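Local coordinates for water-soluble chlorophyll protein (Brassicaceae, PDB 5HPZ), which binds chlorophyll in a water-soluble tetramer built on the beta-trefoil of Kunitz-type protease inhibitors, and probably tunes the pigment's spectrum by deforming its ring, at residues P39-L43 with W87-L93. Numbering follows the deposited sequence.
With 68G (13'2-hydroxyl-Chlorophyll a), chain C.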
ATOM      1  N   PRO A  39      -2.087  12.447  -2.193  1.00 33.24           N
ATOM      2  CA  PRO A  39      -0.894  12.293  -1.346  1.00 34.63           C
ATOM      3  C   PRO A  39      -1.197  11.727   0.067  1.00 31.30           C
ATOM      4  O   PRO A  39      -2.305  11.844   0.550  1.00 28.15           O
ATOM      5  CB  PRO A  39      -0.331  13.758  -1.262  1.00 37.38           C
ATOM      6  CG  PRO A  39      -1.548  14.608  -1.522  1.00 35.17           C
ATOM      7  CD  PRO A  39      -2.352  13.861  -2.527  1.00 34.28           C
ATOM      8  N   PHE A  40      -0.248  11.018   0.682  1.00 27.25           N
ATOM      9  CA  PHE A  40      -0.492  10.450   2.035  1.00 28.37           C
ATOM     10  C   PHE A  40       0.124  11.337   3.161  1.00 28.27           C
ATOM     11  O   PHE A  40      -0.033  11.025   4.358  1.00 27.97           O
ATOM     12  CB  PHE A  40      -0.040   8.976   2.136  1.00 30.26           C
ATOM     13  CG  PHE A  40       1.318   8.736   1.563  1.00 31.18           C
ATOM     14  CD1 PHE A  40       2.457   9.255   2.200  1.00 33.26           C
ATOM     15  CD2 PHE A  40       1.471   8.023   0.380  1.00 33.43           C
ATOM     16  CE1 PHE A  40       3.708   9.087   1.647  1.00 30.26           C
ATOM     17  CE2 PHE A  40       2.733   7.821  -0.162  1.00 33.97           C
ATOM     18  CZ  PHE A  40       3.846   8.373   0.465  1.00 33.54           C
ATOM     19  N   CYS A  41       0.796  12.421   2.767  1.00 29.21           N
ATOM     20  CA  CYS A  41       1.324  13.430   3.678  1.00 29.34           C
ATOM     21  C   CYS A  41       0.445  14.678   3.627  1.00 27.78           C
ATOM     22  O   CYS A  41      -0.010  15.024   2.571  1.00 28.32           O
ATOM     23  CB  CYS A  41       2.689  13.841   3.189  1.00 33.43           C
ATOM     24  SG  CYS A  41       3.865  12.493   3.131  1.00 33.38           S
ATOM     25  N   PRO A  42       0.264  15.388   4.722  1.00 27.76           N
ATOM     26  CA  PRO A  42       0.686  14.982   6.082  1.00 26.53           C
ATOM     27  C   PRO A  42      -0.122  13.833   6.643  1.00 25.32           C
ATOM     28  O   PRO A  42      -1.264  13.643   6.260  1.00 26.23           O
ATOM     29  CB  PRO A  42       0.371  16.226   6.943  1.00 30.07           C
ATOM     30  CG  PRO A  42      -0.666  16.997   6.178  1.00 29.81           C
ATOM     31  CD  PRO A  42      -0.618  16.592   4.716  1.00 32.71           C
ATOM     32  N   LEU A  43       0.521  13.040   7.483  1.00 25.91           N
ATOM     33  CA  LEU A  43      -0.064  11.944   8.187  1.00 23.83           C
ATOM     34  C   LEU A  43      -1.077  12.424   9.209  1.00 26.78           C
ATOM     35  O   LEU A  43      -0.984  13.574   9.748  1.00 27.05           O
ATOM     36  CB  LEU A  43       1.018  11.196   8.947  1.00 24.34           C
ATOM     37  CG  LEU A  43       2.072  10.549   8.065  1.00 25.53           C
ATOM     38  CD1 LEU A  43       3.110   9.950   8.977  1.00 27.15           C
ATOM     39  CD2 LEU A  43       1.468   9.447   7.164  1.00 25.66           C
ATOM     40  N   TRP A  87      11.569   7.506  10.573  1.00 32.51           N
ATOM     41  CA  TRP A  87      10.533   8.270  10.017  1.00 35.39           C
ATOM     42  C   TRP A  87      10.596   8.234   8.499  1.00 35.79           C
ATOM     43  O   TRP A  87      11.070   9.166   7.856  1.00 35.13           O
ATOM     44  CB  TRP A  87      10.634   9.684  10.556  1.00 36.86           C
ATOM     45  CG  TRP A  87       9.354  10.403  10.412  1.00 35.04           C
ATOM     46  CD1 TRP A  87       8.982  11.247   9.403  1.00 39.70           C
ATOM     47  CD2 TRP A  87       8.267  10.370  11.336  1.00 34.69           C
ATOM     48  NE1 TRP A  87       7.716  11.734   9.640  1.00 39.54           N
ATOM     49  CE2 TRP A  87       7.255  11.201  10.820  1.00 35.36           C
ATOM     50  CE3 TRP A  87       8.045   9.697  12.553  1.00 34.00           C
ATOM     51  CZ2 TRP A  87       6.045  11.388  11.474  1.00 34.54           C
ATOM     52  CZ3 TRP A  87       6.812   9.886  13.209  1.00 34.97           C
ATOM     53  CH2 TRP A  87       5.842  10.687  12.661  1.00 33.58           C
ATOM     54  N   PRO A  88      10.010   7.196   7.894  1.00 34.00           N
ATOM     55  CA  PRO A  88      10.431   6.966   6.511  1.00 33.77           C
ATOM     56  C   PRO A  88       9.591   7.651   5.444  1.00 37.08           C
ATOM     57  O   PRO A  88       9.823   7.412   4.260  1.00 36.79           O
ATOM     58  CB  PRO A  88      10.291   5.441   6.359  1.00 36.33           C
ATOM     59  CG  PRO A  88       9.267   5.046   7.397  1.00 34.97           C
ATOM     60  CD  PRO A  88       9.432   6.009   8.529  1.00 32.94           C
ATOM     61  N   VAL A  89       8.576   8.422   5.839  1.00 32.20           N
ATOM     62  CA  VAL A  89       7.795   9.202   4.894  1.00 30.25           C
ATOM     63  C   VAL A  89       7.521  10.578   5.462  1.00 30.33           C
ATOM     64  O   VAL A  89       7.725  10.841   6.681  1.00 34.87           O
ATOM     65  CB  VAL A  89       6.457   8.538   4.549  1.00 33.82           C
ATOM     66  CG1 VAL A  89       6.724   7.301   3.711  1.00 34.80           C
ATOM     67  CG2 VAL A  89       5.677   8.221   5.830  1.00 35.62           C
ATOM     68  N   CYS A  90       7.084  11.446   4.562  1.00 26.07           N
ATOM     69  CA  CYS A  90       6.662  12.769   4.906  1.00 29.90           C
ATOM     70  C   CYS A  90       7.785  13.589   5.555  1.00 33.30           C
ATOM     71  O   CYS A  90       7.539  14.347   6.492  1.00 30.43           O
ATOM     72  CB  CYS A  90       5.410  12.732   5.796  1.00 30.64           C
ATOM     73  SG  CYS A  90       4.031  11.847   5.014  1.00 31.89           S
ATOM     74  N   ASN A  91       9.006  13.453   5.032  1.00 35.10           N
ATOM     75  CA  ASN A  91      10.190  13.965   5.738  1.00 38.88           C
ATOM     76  C   ASN A  91      10.403  15.465   5.667  1.00 37.78           C
ATOM     77  O   ASN A  91      11.118  16.042   6.466  1.00 40.88           O
ATOM     78  CB  ASN A  91      11.405  13.263   5.178  1.00 41.82           C
ATOM     79  CG  ASN A  91      11.469  11.847   5.629  1.00 45.64           C
ATOM     80  OD1 ASN A  91      11.390  10.892   4.822  1.00 53.35           O
ATOM     81  ND2 ASN A  91      11.573  11.679   6.950  1.00 45.64           N
ATOM     82  N   GLU A  92       9.831  16.088   4.667  1.00 38.36           N
ATOM     83  CA  GLU A  92       9.845  17.524   4.554  1.00 40.29           C
ATOM     84  C   GLU A  92       8.905  18.186   5.557  1.00 42.38           C
ATOM     85  O   GLU A  92       8.811  19.407   5.556  1.00 43.53           O
ATOM     86  CB  GLU A  92       9.446  17.939   3.124  1.00 46.24           C
ATOM     87  CG  GLU A  92       8.010  17.546   2.687  1.00 55.00           C
ATOM     88  CD  GLU A  92       7.639  16.053   2.930  1.00 55.91           C
ATOM     89  OE1 GLU A  92       8.539  15.178   2.965  1.00 64.06           O
ATOM     90  OE2 GLU A  92       6.452  15.731   3.110  1.00 51.80           O
ATOM     91  N   LEU A  93       8.201  17.404   6.405  1.00 37.17           N
ATOM     92  CA  LEU A  93       7.333  18.000   7.427  1.00 36.74           C
ATOM     93  C   LEU A  93       7.827  17.575   8.775  1.00 34.42           C
ATOM     94  O   LEU A  93       8.381  16.503   8.902  1.00 39.37           O
ATOM     95  CB  LEU A  93       5.861  17.560   7.252  1.00 35.21           C
ATOM     96  CG  LEU A  93       5.084  17.978   6.004  1.00 35.38           C
ATOM     97  CD1 LEU A  93       3.770  17.208   5.869  1.00 38.41           C
ATOM     98  CD2 LEU A  93       4.814  19.474   6.032  1.00 34.42           C
TER
HETATM   99  C1  68G C1001      -4.309  -1.903  12.823  1.00 44.48           C
HETATM  100  C2  68G C1001      -3.448  -3.002  12.188  1.00 44.10           C
HETATM  101  C3  68G C1001      -3.882  -3.516  10.886  1.00 47.13           C
HETATM  102  C4  68G C1001      -5.160  -2.926  10.385  1.00 55.61           C
HETATM  103  C5  68G C1001      -3.196  -4.661  10.135  1.00 47.69           C
HETATM  104  C6  68G C1001      -1.941  -4.231   9.445  1.00 48.52           C
HETATM  105  C7  68G C1001      -2.133  -3.105   8.485  1.00 46.13           C
HETATM  106  C8  68G C1001      -0.911  -3.148   7.591  1.00 47.45           C
HETATM  107  C9  68G C1001       0.407  -2.781   8.315  1.00 46.45           C
HETATM  108  C10 68G C1001      -1.108  -2.130   6.497  1.00 49.72           C
HETATM  109  C11 68G C1001      -1.416  -2.898   5.280  1.00 53.71           C
HETATM  110  C12 68G C1001      -1.408  -1.809   4.216  1.00 55.18           C
HETATM  111  C13 68G C1001      -2.677  -2.032   3.392  1.00 56.33           C
HETATM  112  C14 68G C1001      -2.716  -3.469   2.804  1.00 54.50           C
HETATM  113  C15 68G C1001      -2.679  -0.952   2.290  1.00 51.60           C
HETATM  114  C16 68G C1001      -4.094  -0.706   1.776  1.00 53.15           C
HETATM  115  C17 68G C1001      -3.880   0.397   0.751  1.00 47.11           C
HETATM  116  C18 68G C1001      -5.224   0.650   0.159  1.00 46.71           C
HETATM  117  C19 68G C1001      -5.267   2.071  -0.348  1.00 44.22           C
HETATM  118  C20 68G C1001      -5.354  -0.279  -1.051  1.00 54.19           C
HETATM  119  O2A 68G C1001      -4.440  -0.692  12.001  1.00 39.43           O
HETATM  120  CGA 68G C1001      -4.645   0.323  12.881  1.00 38.20           C
HETATM  121  O1A 68G C1001      -4.890   0.186  14.091  1.00 39.29           O
HETATM  122  CBA 68G C1001      -4.478   1.679  12.294  1.00 34.79           C
HETATM  123  CAA 68G C1001      -3.016   2.121  12.634  1.00 31.43           C
HETATM  124  C2A 68G C1001      -1.921   1.341  11.829  1.00 27.08           C
HETATM  125  C3A 68G C1001      -2.009   1.743  10.414  1.00 26.11           C
HETATM  126  CMA 68G C1001      -1.722   0.495   9.637  1.00 26.54           C
HETATM  127  C4A 68G C1001      -0.915   2.684  10.155  1.00 24.12           C
HETATM  128  CHB 68G C1001      -0.647   3.304   9.008  1.00 23.29           C
HETATM  129  NA  68G C1001      -0.187   2.714  11.247  1.00 23.88           N
HETATM  130  C1A 68G C1001      -0.653   1.899  12.203  1.00 26.70           C
HETATM  131  CHA 68G C1001       0.011   1.722  13.358  1.00 28.79           C
HETATM  132  CBD 68G C1001      -0.228   0.815  14.448  1.00 31.34           C
HETATM  133  CGD 68G C1001      -0.288  -0.573  14.010  1.00 33.93           C
HETATM  134  O1D 68G C1001      -1.201  -1.351  14.374  1.00 35.19           O
HETATM  135  O2D 68G C1001       0.683  -0.990  13.169  1.00 30.19           O
HETATM  136  CED 68G C1001       0.534  -2.338  12.781  1.00 34.20           C
HETATM  137  O   68G C1001      -1.436   0.984  15.088  1.00 32.87           O
HETATM  138  CAD 68G C1001       0.856   1.035  15.366  1.00 33.22           C
HETATM  139  OBD 68G C1001       0.952   0.464  16.492  1.00 32.34           O
HETATM  140  C3D 68G C1001       1.696   1.973  14.831  1.00 32.33           C
HETATM  141  C2D 68G C1001       2.824   2.732  14.907  1.00 31.17           C
HETATM  142  CMD 68G C1001       3.714   2.708  15.947  1.00 31.30           C
HETATM  143  C4D 68G C1001       1.167   2.333  13.661  1.00 29.60           C
HETATM  144  ND  68G C1001       1.906   3.224  13.023  1.00 31.68           N
HETATM  145  C1D 68G C1001       2.968   3.494  13.803  1.00 29.67           C
HETATM  146  CHD 68G C1001       3.982   4.386  13.474  1.00 30.72           C
HETATM  147  C4C 68G C1001       4.205   5.099  12.354  1.00 28.83           C
HETATM  148  NC  68G C1001       3.313   5.137  11.317  1.00 34.63           N
HETATM  149 MG   68G C1001       1.568   4.070  11.225  1.00 35.04          MG
HETATM  150  C3C 68G C1001       5.225   5.936  11.991  1.00 30.03           C
HETATM  151  CAC 68G C1001       6.466   6.257  12.793  1.00 32.88           C
HETATM  152  CBC 68G C1001       7.437   5.065  12.482  1.00 32.26           C
HETATM  153  C2C 68G C1001       4.962   6.433  10.763  1.00 33.14           C
HETATM  154  CMC 68G C1001       5.769   7.289  10.097  1.00 32.25           C
HETATM  155  C1C 68G C1001       3.766   5.934  10.330  1.00 27.77           C
HETATM  156  CHC 68G C1001       3.105   6.126   9.178  1.00 29.89           C
HETATM  157  C4B 68G C1001       2.091   5.417   8.632  1.00 28.66           C
HETATM  158  NB  68G C1001       1.228   4.693   9.357  1.00 27.10           N
HETATM  159  C1B 68G C1001       0.342   4.108   8.551  1.00 27.60           C
HETATM  160  C2B 68G C1001       0.668   4.471   7.277  1.00 29.05           C
HETATM  161  CMB 68G C1001       0.006   4.072   6.162  1.00 26.53           C
HETATM  162  C3B 68G C1001       1.708   5.318   7.343  1.00 28.09           C
HETATM  163  CAB 68G C1001       2.439   5.931   6.396  1.00 27.20           C
HETATM  164  CBB 68G C1001       2.004   6.299   4.993  1.00 28.15           C
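A disulfide between Cys41 and Cys90 welds two irregular loops together one layer behind a bound chlorophyll, with Leu43 in between. Its torsion about the S–S bond, -92°, is close to the relaxed right angle, and both cysteines set SG beside their own backbone N (chi1 -60° and -57°); the two SG atoms are joined at 2.0 Å, their CA atoms 5.5 Å apart. Cys90 also starts a type I turn, closed by the bond from Leu93 N to Cys90 O. The flat Phe40 ring can meet Cys90 SG at its edge, CD1 lying 4.1 Å from the sulfur in a sulfur-aromatic contact, while its CE1 packs on CB of beta-branched Val89 at 4.0 Å, the side chains crossing at about a right angle. Phe40 CD1 also approaches pigment CBB. Both segments belong to a Kunitz-type beta-trefoil, in loops that precede strands 44-47 and 97-99, and the backbone of Leu43 is hydrogen-bonded to that of Ile113 in strand 111-113. Branched Leu43 suits a junction of three surfaces: CG packs on Cys90 SG at 3.9 Å, CD1 on Trp87 CZ2 at 4.1 Å, and CD2 on the pigment's vinyl carbon CAB at 3.7 Å. Trp87 supplies a broad flat wall, one face lying over the chlorophyll methyl CMC. Partly exposed Leu93 rests CD1 at 3.7 Å from CB of the rigid Pro42 ring, whose preceding peptide bond is cis.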